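Local coordinates for probable transcriptional regulator (Pseudomonas aeruginosa PAO1, PDB 2GEN), which probably binds operator DNA through an N-terminal helix-turn-helix as a transcriptional regulator of the TetR family, at the interface of chains A and B. Residues are numbered along the deposited sequence; one frame, centred on the assembly and turned at random. Chains: chain A/B, probable transcriptional regulator.

Contact 1: the interface of chains A and B. Residues chain A 164, 172-175, 180; chain B 149, 151-152.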
# COMPACT_ATOMS: atom_id res chain seq x y z
N LEU A 164 -6.03 0.09 5.23
CA LEU A 164 -6.37 -0.43 6.57
C LEU A 164 -5.82 -1.85 6.77
O LEU A 164 -5.25 -2.16 7.82
CB LEU A 164 -7.86 -0.39 6.81
CG LEU A 164 -8.34 -0.61 8.26
CD1 LEU A 164 -7.62 0.37 9.22
CD2 LEU A 164 -9.84 -0.40 8.37
N ARG A 172 -0.61 -2.13 13.53
CA ARG A 172 -0.52 -0.68 13.74
C ARG A 172 -1.87 0.03 13.87
O ARG A 172 -1.91 1.27 13.79
CB ARG A 172 0.30 -0.02 12.63
CG ARG A 172 1.69 -0.58 12.48
CD ARG A 172 2.55 0.32 11.63
NE ARG A 172 2.18 0.30 10.22
CZ ARG A 172 2.89 -0.30 9.25
NH1 ARG A 172 4.01 -0.95 9.54
NH2 ARG A 172 2.48 -0.23 7.99
N THR A 173 -2.94 -0.73 14.07
CA THR A 173 -4.30 -0.18 14.23
C THR A 173 -4.89 -0.42 15.63
O THR A 173 -4.52 -1.37 16.32
CB THR A 173 -5.32 -0.79 13.20
OG1 THR A 173 -5.60 -2.16 13.52
CG2 THR A 173 -4.82 -0.70 11.79
N ARG A 174 -5.84 0.43 16.03
CA ARG A 174 -6.65 0.17 17.22
C ARG A 174 -8.06 -0.31 16.84
O ARG A 174 -9.01 -0.03 17.58
CB ARG A 174 -6.80 1.42 18.12
CG ARG A 174 -5.75 2.49 18.05
CD ARG A 174 -6.39 3.84 18.33
NE ARG A 174 -6.02 4.87 17.36
CZ ARG A 174 -6.47 6.13 17.35
NH1 ARG A 174 -7.32 6.58 18.27
NH2 ARG A 174 -6.06 6.95 16.40
N VAL A 175 -8.20 -1.01 15.71
CA VAL A 175 -9.49 -1.61 15.31
C VAL A 175 -9.34 -3.03 14.77
O VAL A 175 -8.27 -3.39 14.29
CB VAL A 175 -10.29 -0.77 14.25
CG1 VAL A 175 -11.38 0.04 14.91
CG2 VAL A 175 -9.39 0.07 13.40
N CYS A 180 -14.51 -3.18 10.56
CA CYS A 180 -14.62 -2.03 9.66
C CYS A 180 -15.16 -2.45 8.28
O CYS A 180 -15.23 -1.63 7.38
CB CYS A 180 -13.26 -1.39 9.44
SG CYS A 180 -12.54 -0.79 11.00
N PRO B 149 -14.27 4.84 13.43
CA PRO B 149 -13.02 4.77 14.21
C PRO B 149 -11.91 5.62 13.59
O PRO B 149 -11.85 5.75 12.37
CB PRO B 149 -12.64 3.30 14.16
CG PRO B 149 -13.91 2.58 13.82
CD PRO B 149 -14.72 3.49 13.00
N ASP B 151 -8.81 5.10 13.09
CA ASP B 151 -8.00 4.34 12.10
C ASP B 151 -8.70 4.18 10.77
O ASP B 151 -8.02 4.22 9.72
CB ASP B 151 -7.61 2.94 12.56
CG ASP B 151 -6.74 2.93 13.79
OD1 ASP B 151 -5.72 3.65 13.86
OD2 ASP B 151 -7.08 2.12 14.69
N CYS B 152 -10.03 4.01 10.80
CA CYS B 152 -10.83 3.95 9.56
C CYS B 152 -10.80 5.28 8.83
O CYS B 152 -10.50 5.34 7.62
CB CYS B 152 -12.28 3.65 9.88
SG CYS B 152 -12.47 2.00 10.42
O HOH W 1 -3.73 3.42 15.34
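The loop that follows helix 150-169 of chain A, together with the 3-10 turn 177-180, closes over the first turn of the same helix in chain B. B:Asp151 carries the contact. Its CG lies anti to its own carbonyl carbon (chi1 -62°), which sends the carboxylate into the loop. There OD2 of B:Asp151 accepts the backbone N-H of A:Arg174, N to OD2 2.5 Å, a short bond that arrives on the syn side, 31° out of the carboxylate plane. OD1 of B:Asp151 lies 2.5 Å from the oxygen of a water that also reaches the backbone O of A:Arg172. The guanidinium of A:Arg174 stands almost perpendicular to the carboxylate and makes a long salt bridge, NE to OD1 of B:Asp151 at 3.7 Å. Further along the loop, A:Val175 runs antiparallel past B:Asp151, CG2 to CB 3.5 Å, while its other methyl, CG1, meets CB of B:Pro149 at 3.6 Å, the two side chains crossing at about a right angle. A:Thr173 braces the loop from within, its OG1 donating to a lone pair of A:Val175 O (3.0 Å). The sulfurs of A:Cys180 and B:Cys152 are modelled implausibly close, so their relation is doubtful. By pinning loop to helix start, the site anchors one edge of what is likely the TetR-type dimer.

Contact 2: the interface of chains A and B. Residues chain A 155-156, 159-160, 163, 187; chain B 155-156, 159-160, 163.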
# COMPACT_ATOMS: atom_id res chain seq x y z
N SER A 155 -8.74 2.87 -7.33
CA SER A 155 -8.07 3.28 -6.06
C SER A 155 -9.01 3.88 -5.05
O SER A 155 -8.76 3.68 -3.83
CB SER A 155 -6.93 4.28 -6.34
OG SER A 155 -5.83 3.57 -6.90
N VAL A 156 -10.03 4.62 -5.47
CA VAL A 156 -11.02 5.06 -4.46
C VAL A 156 -11.78 3.88 -3.88
O VAL A 156 -11.90 3.80 -2.65
CB VAL A 156 -11.89 6.39 -4.68
CG1 VAL A 156 -11.33 7.41 -5.69
CG2 VAL A 156 -13.35 6.31 -4.46
N GLY A 159 -8.68 1.45 -2.20
CA GLY A 159 -7.54 2.04 -1.48
C GLY A 159 -7.74 2.01 0.05
O GLY A 159 -6.82 1.60 0.73
N PRO A 160 -8.89 2.48 0.54
CA PRO A 160 -9.05 2.40 2.03
C PRO A 160 -8.88 0.99 2.61
O PRO A 160 -8.14 0.81 3.60
CB PRO A 160 -10.45 2.96 2.26
CG PRO A 160 -10.63 3.98 1.15
CD PRO A 160 -10.04 3.19 -0.04
N ASP A 163 -5.30 -0.02 2.45
CA ASP A 163 -4.52 0.73 3.42
C ASP A 163 -4.77 0.23 4.85
O ASP A 163 -3.81 -0.02 5.59
CB ASP A 163 -4.82 2.22 3.29
CG ASP A 163 -3.82 3.08 4.02
OD1 ASP A 163 -2.66 3.23 3.51
OD2 ASP A 163 -4.18 3.59 5.10
N VAL A 187 -18.65 3.31 2.54
CA VAL A 187 -17.91 4.46 2.09
C VAL A 187 -17.50 4.31 0.63
O VAL A 187 -17.56 5.29 -0.10
CB VAL A 187 -16.68 4.67 2.90
CG1 VAL A 187 -15.77 5.70 2.20
CG2 VAL A 187 -17.07 5.10 4.38
N SER B 155 -7.45 5.79 7.01
CA SER B 155 -7.38 4.99 5.76
C SER B 155 -8.37 5.42 4.72
O SER B 155 -8.04 5.31 3.50
CB SER B 155 -7.59 3.49 6.06
OG SER B 155 -6.41 2.98 6.66
N VAL B 156 -9.57 5.87 5.09
CA VAL B 156 -10.45 6.43 4.04
C VAL B 156 -9.87 7.70 3.46
O VAL B 156 -9.84 7.84 2.23
CB VAL B 156 -12.05 6.42 4.21
CG1 VAL B 156 -12.62 5.40 5.22
CG2 VAL B 156 -12.78 7.68 3.95
N GLY B 159 -6.08 6.45 1.91
CA GLY B 159 -5.92 5.16 1.22
C GLY B 159 -5.96 5.32 -0.31
O GLY B 159 -5.09 4.77 -0.97
N PRO B 160 -6.97 6.02 -0.85
CA PRO B 160 -6.96 6.16 -2.34
C PRO B 160 -5.67 6.80 -2.89
O PRO B 160 -5.07 6.27 -3.86
CB PRO B 160 -8.19 7.01 -2.62
CG PRO B 160 -9.17 6.61 -1.54
CD PRO B 160 -8.22 6.58 -0.32
N ASP B 163 -2.84 4.38 -2.61
CA ASP B 163 -3.01 3.30 -3.56
C ASP B 163 -2.69 3.76 -4.99
O ASP B 163 -1.93 3.09 -5.70
CB ASP B 163 -4.42 2.73 -3.47
CG ASP B 163 -4.55 1.40 -4.19
OD1 ASP B 163 -4.06 0.37 -3.65
OD2 ASP B 163 -5.15 1.40 -5.28
O HOH W 2 -4.09 2.19 -0.08
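A:Pro160 and B:Pro160 meet where the two copies of helix 150-169 cross, in the C-terminal part of this TetR-family protein, a family that typically dimerises through such helices. The apolar contacts centre on these rings: the two lie nearly parallel, one shifted over the other, their side chains pointing across each other at about a right angle, CG of A:Pro160 3.8 Å from CD of B:Pro160. Each ring also rests on the opposite backbone: CG of A:Pro160 touches CA of B:Val156 at 3.8 Å. A:Val187 of helix 181-192 brings CG1 to 4.0 Å from CG2 of B:Val156. With no side chain at the glycines, the helices come close enough for CA of A:Gly159 to lie 3.8 Å from CB of B:Asp163.

Two direct hydrogen bonds are related by the two-fold. A:Ser155 OG donates to B:Asp163 OD2 at 2.8 Å, and B:Ser155 OG does the same to A:Asp163. Each carboxylate receives its hydroxyl on the anti lone pair of OD2, the side away from OD1; CG is anti to the backbone N (chi1 -166°), which swings the acid across to the partner helix.

A water adds a further polar link: its oxygen sits 2.9 Å from A:Gly159 O and equally far from B:Gly159 O, bridging the two backbones.

Contact 3: the interface of chains A and B. Residues chain A 146-149, 152; chain B 183, 186-187, 190.
OD2 of B:Asp190 is approached from both chains. Within chain B, NE2 of B:Gln186 donates to it at 3.1 Å, a nearly straight bond (166° at H) that lies in the amide plane yet comes down from above the carboxylate, 52° out of its plane. From chain A, the terminal NH1 of A:Arg146 makes a salt bridge to the same oxygen of B:Asp190, OD2, at 3.3 Å; as a hydrogen bond it is weak, with the guanidinium and carboxylate planes clearly tilted against each other. The amide could thus steady the acid for the arginine, whose positive charge would in turn suit a carboxylate here. A:Arg146 reaches it by stretching over helix 181-192, its chain bent at chi3 to lay the guanidinium among the side chains. CG2 of B:Val187 sits against one face of that group, 3.7 Å above the plane and toward its rim. CG of B:Gln186 comes to 3.5 Å from NH2 of A:Arg146, and CD1 of B:Leu183 runs past NE.

B:Leu183 points its other methyl at the chain A loop. With CG anti to the backbone N (chi1 -178°), CD2 presses on CB of selenomethionine A:Met148 at 3.2 Å, a tight fit, and on CB of A:Cys152 at 3.6 Å. The ring of A:Pro149 meets this methyl tip to tip, through CD. The site joins the loop leading into helix 150-169 of one subunit to the final helix, 181-192, of the other.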
# COMPACT_ATOMS: atom_id res chain seq x y z
N ARG A 146 -20.06 8.88 -10.06
CA ARG A 146 -19.41 10.17 -10.26
C ARG A 146 -18.28 10.04 -11.31
O ARG A 146 -17.58 9.01 -11.40
CB ARG A 146 -18.96 10.74 -8.91
CG ARG A 146 -17.52 10.53 -8.58
CD ARG A 146 -17.08 11.30 -7.28
NE ARG A 146 -16.50 12.60 -7.63
CZ ARG A 146 -16.34 13.63 -6.80
NH1 ARG A 146 -16.71 13.56 -5.50
NH2 ARG A 146 -15.80 14.75 -7.28
N GLU A 147 -18.09 11.08 -12.12
CA GLU A 147 -17.12 11.02 -13.23
C GLU A 147 -15.68 11.00 -12.71
O GLU A 147 -15.28 11.89 -11.95
CB GLU A 147 -17.28 12.20 -14.21
CG GLU A 147 -18.74 12.55 -14.61
CD GLU A 147 -18.82 13.41 -15.88
OE1 GLU A 147 -18.01 14.36 -16.03
OE2 GLU A 147 -19.70 13.12 -16.75
N MSE A 148 -14.93 9.99 -13.11
CA MSE A 148 -13.51 9.88 -12.82
C MSE A 148 -12.85 8.85 -13.73
O MSE A 148 -13.54 7.95 -14.24
CB MSE A 148 -13.28 9.55 -11.32
CG MSE A 148 -13.55 8.18 -10.95
SE MSE A 148 -13.45 7.99 -8.94
CE MSE A 148 -15.13 8.51 -8.47
N PRO A 149 -11.52 8.97 -13.93
CA PRO A 149 -10.76 7.95 -14.67
C PRO A 149 -10.87 6.57 -14.04
O PRO A 149 -10.98 6.46 -12.81
CB PRO A 149 -9.32 8.45 -14.59
CG PRO A 149 -9.44 9.92 -14.28
CD PRO A 149 -10.67 10.10 -13.50
N CYS A 152 -8.56 5.94 -11.16
CA CYS A 152 -9.00 6.67 -9.95
C CYS A 152 -10.11 5.91 -9.23
O CYS A 152 -10.03 5.65 -8.02
CB CYS A 152 -9.54 8.03 -10.30
SG CYS A 152 -8.25 9.09 -10.83
N LEU B 183 -9.66 15.44 -7.77
CA LEU B 183 -10.61 14.37 -7.56
C LEU B 183 -10.40 13.67 -6.20
O LEU B 183 -11.38 13.53 -5.45
CB LEU B 183 -10.48 13.36 -8.68
CG LEU B 183 -11.45 12.21 -8.61
CD1 LEU B 183 -12.89 12.70 -8.76
CD2 LEU B 183 -11.02 11.22 -9.68
N GLN B 186 -11.32 15.91 -3.26
CA GLN B 186 -12.77 16.07 -3.20
C GLN B 186 -13.43 14.80 -2.66
O GLN B 186 -14.31 14.86 -1.80
CB GLN B 186 -13.32 16.35 -4.59
CG GLN B 186 -14.81 16.62 -4.48
CD GLN B 186 -15.13 17.88 -3.72
OE1 GLN B 186 -14.51 18.93 -3.95
NE2 GLN B 186 -16.08 17.78 -2.77
N VAL B 187 -13.01 13.64 -3.16
CA VAL B 187 -13.57 12.39 -2.71
C VAL B 187 -13.27 12.15 -1.23
O VAL B 187 -14.13 11.68 -0.52
CB VAL B 187 -13.04 11.24 -3.48
CG1 VAL B 187 -13.42 9.92 -2.77
CG2 VAL B 187 -13.57 11.30 -4.98
N ASP B 190 -15.72 14.31 0.63
CA ASP B 190 -17.05 13.73 0.50
C ASP B 190 -17.26 12.39 1.22
O ASP B 190 -18.40 12.09 1.67
CB ASP B 190 -17.44 13.63 -1.00
CG ASP B 190 -17.79 14.96 -1.56
OD1 ASP B 190 -18.30 15.84 -0.83
OD2 ASP B 190 -17.61 15.13 -2.80

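Contact 2 lies between the others: its C-alpha centre is about 13 Å from that of contact 1 and about 12 Å from that of contact 3, while contacts 1 and 3 are about 24 Å apart. Helix 150-169 enters all three. Pro149 and Cys152 serve contact 1 from chain B and contact 3 from chain A, and Val187 takes part in contacts 2 and 3. The two-fold repeats contacts 1 and 3 with the chains exchanged, whereas contact 2 straddles the axis. Together they are parts of one two-fold interface, consistent with the usual TetR dimer, which would set the spacing of the two DNA-binding domains.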